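Local atomic coordinates of AGR_C_1268p (Agrobacterium tumefaciens str. C58, PDB entry 2GHS), a protein that probably binds a divalent metal ion and hydrolyses a sugar lactone, as a regucalcin-like member of the SMP-30/gluconolactonase family of beta-propellers. Residues 176-181 against 193-198; 200-205 against 219-224. All coordinates share one frame; numbering follows the deposited sequence. Where two conformers were deposited one is given.

Contact 1 (176-181 against 193-198)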
loop_
_atom_site.group_PDB
_atom_site.type_symbol
_atom_site.label_atom_id
_atom_site.label_comp_id
_atom_site.label_asym_id
_atom_site.label_seq_id
_atom_site.Cartn_x
_atom_site.Cartn_y
_atom_site.Cartn_z
ATOM N N ALA A 176 3.770 18.121 1.989
ATOM C CA ALA A 176 3.941 18.553 0.606
ATOM C C ALA A 176 5.331 18.215 0.082
ATOM O O ALA A 176 6.204 17.721 0.812
ATOM C CB ALA A 176 3.717 20.032 0.511
ATOM N N ASP A 177 5.536 18.483 -1.202
ATOM C CA ASP A 177 6.856 18.429 -1.820
ATOM C C ASP A 177 7.443 17.034 -1.747
ATOM O O ASP A 177 8.618 16.873 -1.506
ATOM C CB ASP A 177 7.804 19.435 -1.159
ATOM C CG ASP A 177 7.326 20.888 -1.297
ATOM O OD1 ASP A 177 6.722 21.267 -2.339
ATOM O OD2 ASP A 177 7.559 21.658 -0.339
ATOM N N ILE A 178 6.608 16.021 -1.982
ATOM C CA ILE A 178 7.049 14.623 -1.987
ATOM C C ILE A 178 7.006 14.102 -3.425
ATOM O O ILE A 178 5.983 14.226 -4.108
ATOM C CB ILE A 178 6.130 13.742 -1.093
ATOM C CG1 ILE A 178 6.256 14.157 0.368
ATOM C CG2 ILE A 178 6.431 12.203 -1.270
ATOM C CD1 ILE A 178 5.117 13.653 1.242
ATOM N N SER A 179 8.082 13.464 -3.876
ATOM C CA SER A 179 8.096 12.970 -5.251
ATOM C C SER A 179 7.295 11.668 -5.423
ATOM O O SER A 179 6.552 11.537 -6.393
ATOM C CB SER A 179 9.533 12.781 -5.725
ATOM O OG SER A 179 10.261 14.030 -5.716
ATOM N N ILE A 180 7.518 10.706 -4.522
ATOM C CA ILE A 180 6.819 9.424 -4.545
ATOM C C ILE A 180 6.458 9.063 -3.110
ATOM O O ILE A 180 7.286 8.501 -2.360
ATOM C CB ILE A 180 7.629 8.271 -5.173
ATOM C CG1 ILE A 180 8.126 8.648 -6.592
ATOM C CG2 ILE A 180 6.791 6.974 -5.187
ATOM C CD1 ILE A 180 9.194 7.725 -7.091
ATOM N N PRO A 181 5.218 9.376 -2.719
ATOM C CA PRO A 181 4.823 9.014 -1.348
ATOM C C PRO A 181 4.645 7.538 -1.183
ATOM O O PRO A 181 4.150 6.854 -2.078
ATOM C CB PRO A 181 3.511 9.777 -1.136
ATOM C CG PRO A 181 2.987 9.985 -2.473
ATOM C CD PRO A 181 4.104 10.033 -3.446
ATOM N N GLY A 193 2.497 7.891 12.988
ATOM C CA GLY A 193 2.408 7.582 11.584
ATOM C C GLY A 193 3.770 7.558 10.962
ATOM O O GLY A 193 4.712 8.220 11.433
ATOM N N TYR A 194 3.881 6.779 9.893
ATOM C CA TYR A 194 5.109 6.636 9.139
ATOM C C TYR A 194 4.852 6.901 7.658
ATOM O O TYR A 194 3.767 6.646 7.151
ATOM C CB TYR A 194 5.677 5.213 9.276
ATOM C CG TYR A 194 5.883 4.771 10.712
ATOM C CD1 TYR A 194 6.990 5.160 11.414
ATOM C CD2 TYR A 194 4.970 3.928 11.347
ATOM C CE1 TYR A 194 7.177 4.803 12.717
ATOM C CE2 TYR A 194 5.157 3.500 12.630
ATOM C CZ TYR A 194 6.262 3.949 13.338
ATOM O OH TYR A 194 6.487 3.537 14.635
ATOM N N PHE A 195 5.850 7.456 6.986
ATOM C CA PHE A 195 5.824 7.633 5.535
ATOM C C PHE A 195 7.223 7.850 4.998
ATOM O O PHE A 195 8.141 8.137 5.736
ATOM C CB PHE A 195 4.908 8.799 5.087
ATOM C CG PHE A 195 5.434 10.154 5.378
ATOM C CD1 PHE A 195 5.202 10.773 6.594
ATOM C CD2 PHE A 195 6.168 10.827 4.410
ATOM C CE1 PHE A 195 5.717 12.061 6.831
ATOM C CE2 PHE A 195 6.653 12.118 4.647
ATOM C CZ PHE A 195 6.418 12.712 5.859
ATOM N N VAL A 196 7.360 7.725 3.688
ATOM C CA VAL A 196 8.641 7.945 3.034
ATOM C C VAL A 196 8.385 8.632 1.703
ATOM O O VAL A 196 7.287 8.544 1.164
ATOM C CB VAL A 196 9.391 6.594 2.754
ATOM C CG1 VAL A 196 8.775 5.771 1.570
ATOM C CG2 VAL A 196 10.892 6.800 2.522
ATOM N N ASP A 197 9.414 9.311 1.202
ATOM C CA ASP A 197 9.464 9.755 -0.200
ATOM C C ASP A 197 10.439 8.746 -0.808
ATOM O O ASP A 197 11.622 8.719 -0.461
ATOM C CB ASP A 197 9.956 11.171 -0.317
ATOM C CG ASP A 197 10.071 11.644 -1.765
ATOM O OD1 ASP A 197 9.985 10.818 -2.721
ATOM O OD2 ASP A 197 10.275 12.867 -1.938
ATOM N N THR A 198 9.944 7.874 -1.677
ATOM C CA THR A 198 10.772 6.786 -2.244
ATOM C C THR A 198 12.024 7.300 -2.951
ATOM O O THR A 198 13.012 6.611 -3.013
ATOM C CB THR A 198 9.942 5.890 -3.182
ATOM O OG1 THR A 198 8.819 5.357 -2.466
ATOM C CG2 THR A 198 10.752 4.694 -3.704
HETATM O O HOH W 1 11.913 14.099 -3.682
#
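D197, at the end of strand 193-197, turns its carboxylate onto two successive backbone amides of the loop at 179-180. OD2 accepts from S179 N at 3.0 Å with an N-H...O angle of 172°, and OD1 accepts from I180 N at 3.1 Å. Both amides meet the carboxylate from above its plane, more than 50° out of it. CG of D197 stands anti to its own backbone N (chi1 178°), which carries the carboxyl group over the loop. OD2 takes a further hydrogen from a water 2.7 Å away; that water also hydrogen-bonds S179 OG, whose protein partner is the backbone N of G159. OD1 also accepts from K199 N. The backbones join one residue on, where T198 N donates to I180 O at 2.8 Å, in the carbonyl plane. P181 and D197 then form an antiparallel non-hydrogen-bonded pair, with P181 CA 3.5 Å from V196 O. Beneath the polar cluster, I178 CG2 lies 3.7 Å from D197 CG, while CD1 of the same isoleucine reaches F195 CE2. T198 OG1 is engaged by M232 O and N182 ND2, and N182 is a predicted metal ligand. With three backbone amides and a water donating to its two oxygens, D197 is probably stabilised as the anion, which would hold in place the loop leading to N182 and the predicted metal site.

Contact 2 (200-205 against 219-224)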
loop_
_atom_site.group_PDB
_atom_site.type_symbol
_atom_site.label_atom_id
_atom_site.label_comp_id
_atom_site.label_asym_id
_atom_site.label_seq_id
_atom_site.Cartn_x
_atom_site.Cartn_y
_atom_site.Cartn_z
ATOM N N VAL A 200 13.923 9.606 -1.821
ATOM C CA VAL A 200 14.802 10.090 -0.762
ATOM C C VAL A 200 15.181 8.955 0.195
ATOM O O VAL A 200 16.343 8.843 0.627
ATOM C CB VAL A 200 14.104 11.241 -0.003
ATOM C CG1 VAL A 200 14.867 11.634 1.264
ATOM C CG2 VAL A 200 13.880 12.452 -0.929
ATOM N N ASN A 201 14.233 8.062 0.476
ATOM C CA ASN A 201 14.485 6.864 1.288
ATOM C C ASN A 201 14.827 7.183 2.749
ATOM O O ASN A 201 15.578 6.449 3.401
ATOM C CB ASN A 201 15.580 5.971 0.674
ATOM C CG ASN A 201 15.036 4.910 -0.286
ATOM O OD1 ASN A 201 13.838 4.589 -0.293
ATOM N ND2 ASN A 201 15.929 4.376 -1.113
ATOM N N ARG A 202 14.257 8.270 3.261
ATOM C CA ARG A 202 14.271 8.533 4.690
ATOM C C ARG A 202 12.889 8.334 5.255
ATOM O O ARG A 202 11.983 9.172 5.060
ATOM C CB ARG A 202 14.781 9.928 5.021
ATOM C CG ARG A 202 16.204 10.111 4.627
ATOM C CD ARG A 202 16.846 11.343 5.260
ATOM N NE ARG A 202 18.224 11.495 4.751
ATOM C CZ ARG A 202 18.576 12.268 3.720
ATOM N NH1 ARG A 202 17.668 13.010 3.092
ATOM N NH2 ARG A 202 19.853 12.322 3.326
ATOM N N LEU A 203 12.699 7.218 5.930
ATOM C CA LEU A 203 11.382 6.888 6.486
ATOM C C LEU A 203 11.166 7.775 7.722
ATOM O O LEU A 203 11.992 7.790 8.661
ATOM C CB LEU A 203 11.295 5.400 6.823
ATOM C CG LEU A 203 9.902 4.891 7.226
ATOM C CD1 LEU A 203 9.723 3.421 6.821
ATOM C CD2 LEU A 203 9.697 5.080 8.713
HETATM N N MSE A 204 10.083 8.521 7.698
HETATM C CA MSE A 204 9.758 9.482 8.731
HETATM C C MSE A 204 8.759 8.881 9.711
HETATM O O MSE A 204 7.946 8.051 9.337
HETATM C CB MSE A 204 9.097 10.690 8.080
HETATM C CG MSE A 204 9.847 11.232 6.885
HETATM SE SE MSE A 204 11.666 11.798 7.277
HETATM C CE MSE A 204 11.322 13.386 8.334
ATOM N N ARG A 205 8.815 9.333 10.962
ATOM C CA ARG A 205 7.764 9.090 11.931
ATOM C C ARG A 205 7.134 10.407 12.334
ATOM O O ARG A 205 7.819 11.450 12.395
ATOM C CB ARG A 205 8.315 8.335 13.154
ATOM C CG ARG A 205 9.316 9.072 13.993
ATOM C CD ARG A 205 9.647 8.375 15.386
ATOM N NE ARG A 205 10.621 9.160 16.148
ATOM C CZ ARG A 205 10.364 10.261 16.870
ATOM N NH1 ARG A 205 9.122 10.737 16.988
ATOM N NH2 ARG A 205 11.364 10.897 17.477
ATOM N N ALA A 219 7.363 15.861 11.477
ATOM C CA ALA A 219 7.947 14.566 11.095
ATOM C C ALA A 219 9.399 14.545 11.519
ATOM O O ALA A 219 10.083 15.567 11.419
ATOM C CB ALA A 219 7.841 14.340 9.590
ATOM N N GLU A 220 9.842 13.369 11.997
ATOM C CA GLU A 220 11.217 13.095 12.427
ATOM C C GLU A 220 11.775 11.950 11.598
ATOM O O GLU A 220 11.044 11.014 11.269
ATOM C CB GLU A 220 11.229 12.644 13.890
ATOM C CG GLU A 220 10.433 13.553 14.849
ATOM C CD GLU A 220 11.095 14.894 15.110
ATOM O OE1 GLU A 220 12.344 15.007 14.988
ATOM O OE2 GLU A 220 10.353 15.846 15.455
ATOM N N VAL A 221 13.059 11.981 11.276
ATOM C CA VAL A 221 13.684 10.858 10.559
ATOM C C VAL A 221 13.786 9.657 11.481
ATOM O O VAL A 221 14.384 9.736 12.555
ATOM C CB VAL A 221 15.076 11.191 10.030
ATOM C CG1 VAL A 221 15.730 9.981 9.343
ATOM C CG2 VAL A 221 15.044 12.347 9.058
ATOM N N PHE A 222 13.175 8.547 11.086
ATOM C CA PHE A 222 13.178 7.328 11.867
ATOM C C PHE A 222 14.172 6.294 11.305
ATOM O O PHE A 222 15.010 5.772 12.062
ATOM C CB PHE A 222 11.743 6.778 11.935
ATOM C CG PHE A 222 11.580 5.498 12.724
ATOM C CD1 PHE A 222 12.104 5.353 14.000
ATOM C CD2 PHE A 222 10.831 4.460 12.198
ATOM C CE1 PHE A 222 11.902 4.179 14.718
ATOM C CE2 PHE A 222 10.619 3.279 12.926
ATOM C CZ PHE A 222 11.160 3.140 14.174
ATOM N N ILE A 223 14.094 6.021 9.999
ATOM C CA ILE A 223 15.033 5.096 9.317
ATOM C C ILE A 223 15.660 5.769 8.075
ATOM O O ILE A 223 14.945 6.074 7.108
ATOM C CB ILE A 223 14.313 3.770 8.903
ATOM C CG1 ILE A 223 13.687 3.096 10.145
ATOM C CG2 ILE A 223 15.304 2.845 8.154
ATOM C CD1 ILE A 223 12.643 2.011 9.849
ATOM N N ASP A 224 16.981 6.022 8.141
ATOM C CA ASP A 224 17.709 6.613 7.029
ATOM C C ASP A 224 18.274 5.447 6.207
ATOM O O ASP A 224 19.222 4.752 6.631
ATOM C CB ASP A 224 18.850 7.505 7.537
ATOM C CG ASP A 224 19.513 8.307 6.419
ATOM O OD1 ASP A 224 19.430 7.909 5.244
ATOM O OD2 ASP A 224 20.133 9.335 6.735
HETATM O O HOH W 2 21.763 10.196 4.757
#
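A classic beta bulge interrupts the antiparallel pairing of strands 202-205 and 220-224: F222 and I223 both face L203, and the register shifts by one between L203 and M204. The evidence lies in L203 O, which accepts two amides, F222 N at 2.8 Å and I223 N at 3.1 Å; the first lies in the carbonyl plane and the second is tilted 17° from it. L203 N returns a bond to I223 O. Past the bulge, R205 and E220 exchange a reciprocal pair of backbone bonds, each 2.8 Å. The side chains follow this backbone. In the conformer given, one of two, so that the contact is less certain, L203 CD2 lies at the edge of the F222 ring, 3.7 Å from F222 CD2; the ring also meets that of Y194. M204, a selenomethionine, is bent at chi2 (-59°) and chi3, and its SE rests 3.9 Å from V221 CG2 while CE touches A219 CB. The R205 guanidinium lays one face over E220 CG; the carboxylate of E220 pairs with K218. At the other end, D224 OD2 lies at the edge of the R202 guanidinium in a salt bridge whose NE-to-OD2 hydrogen bond, at 3.5 Å, is weak, and a water links the same oxygen to R202 NH2. D224 OD1 is bonded to T226. The strand axes run at 134°, and 220-224 is the outermost strand of its sheet, consistent with the twisted outer edge of a beta-propeller blade.

How the contacts relate
From the N terminus, the chain first runs through 176-181 on strand 170-186, turns back, and returns as 192-197; contact 1 closes this beta hairpin, with 11 residues, about half of them strand, between its segments. It then passes directly into 200-205, and after a 13-residue excursion 219-224 comes back to close contact 2. The two are in series, neither nested nor crossed. Their centres lie 9 Å apart because strands 192-197 and 202-207 are neighbours in one antiparallel sheet: F195 O and M204 N approach to 2.8 Å, a probable hydrogen bond, and Y194 CE1 packs on F222 CD2. Contact 1 thus ties the side of the sheet near the predicted metal site, contact 2 its outer edge.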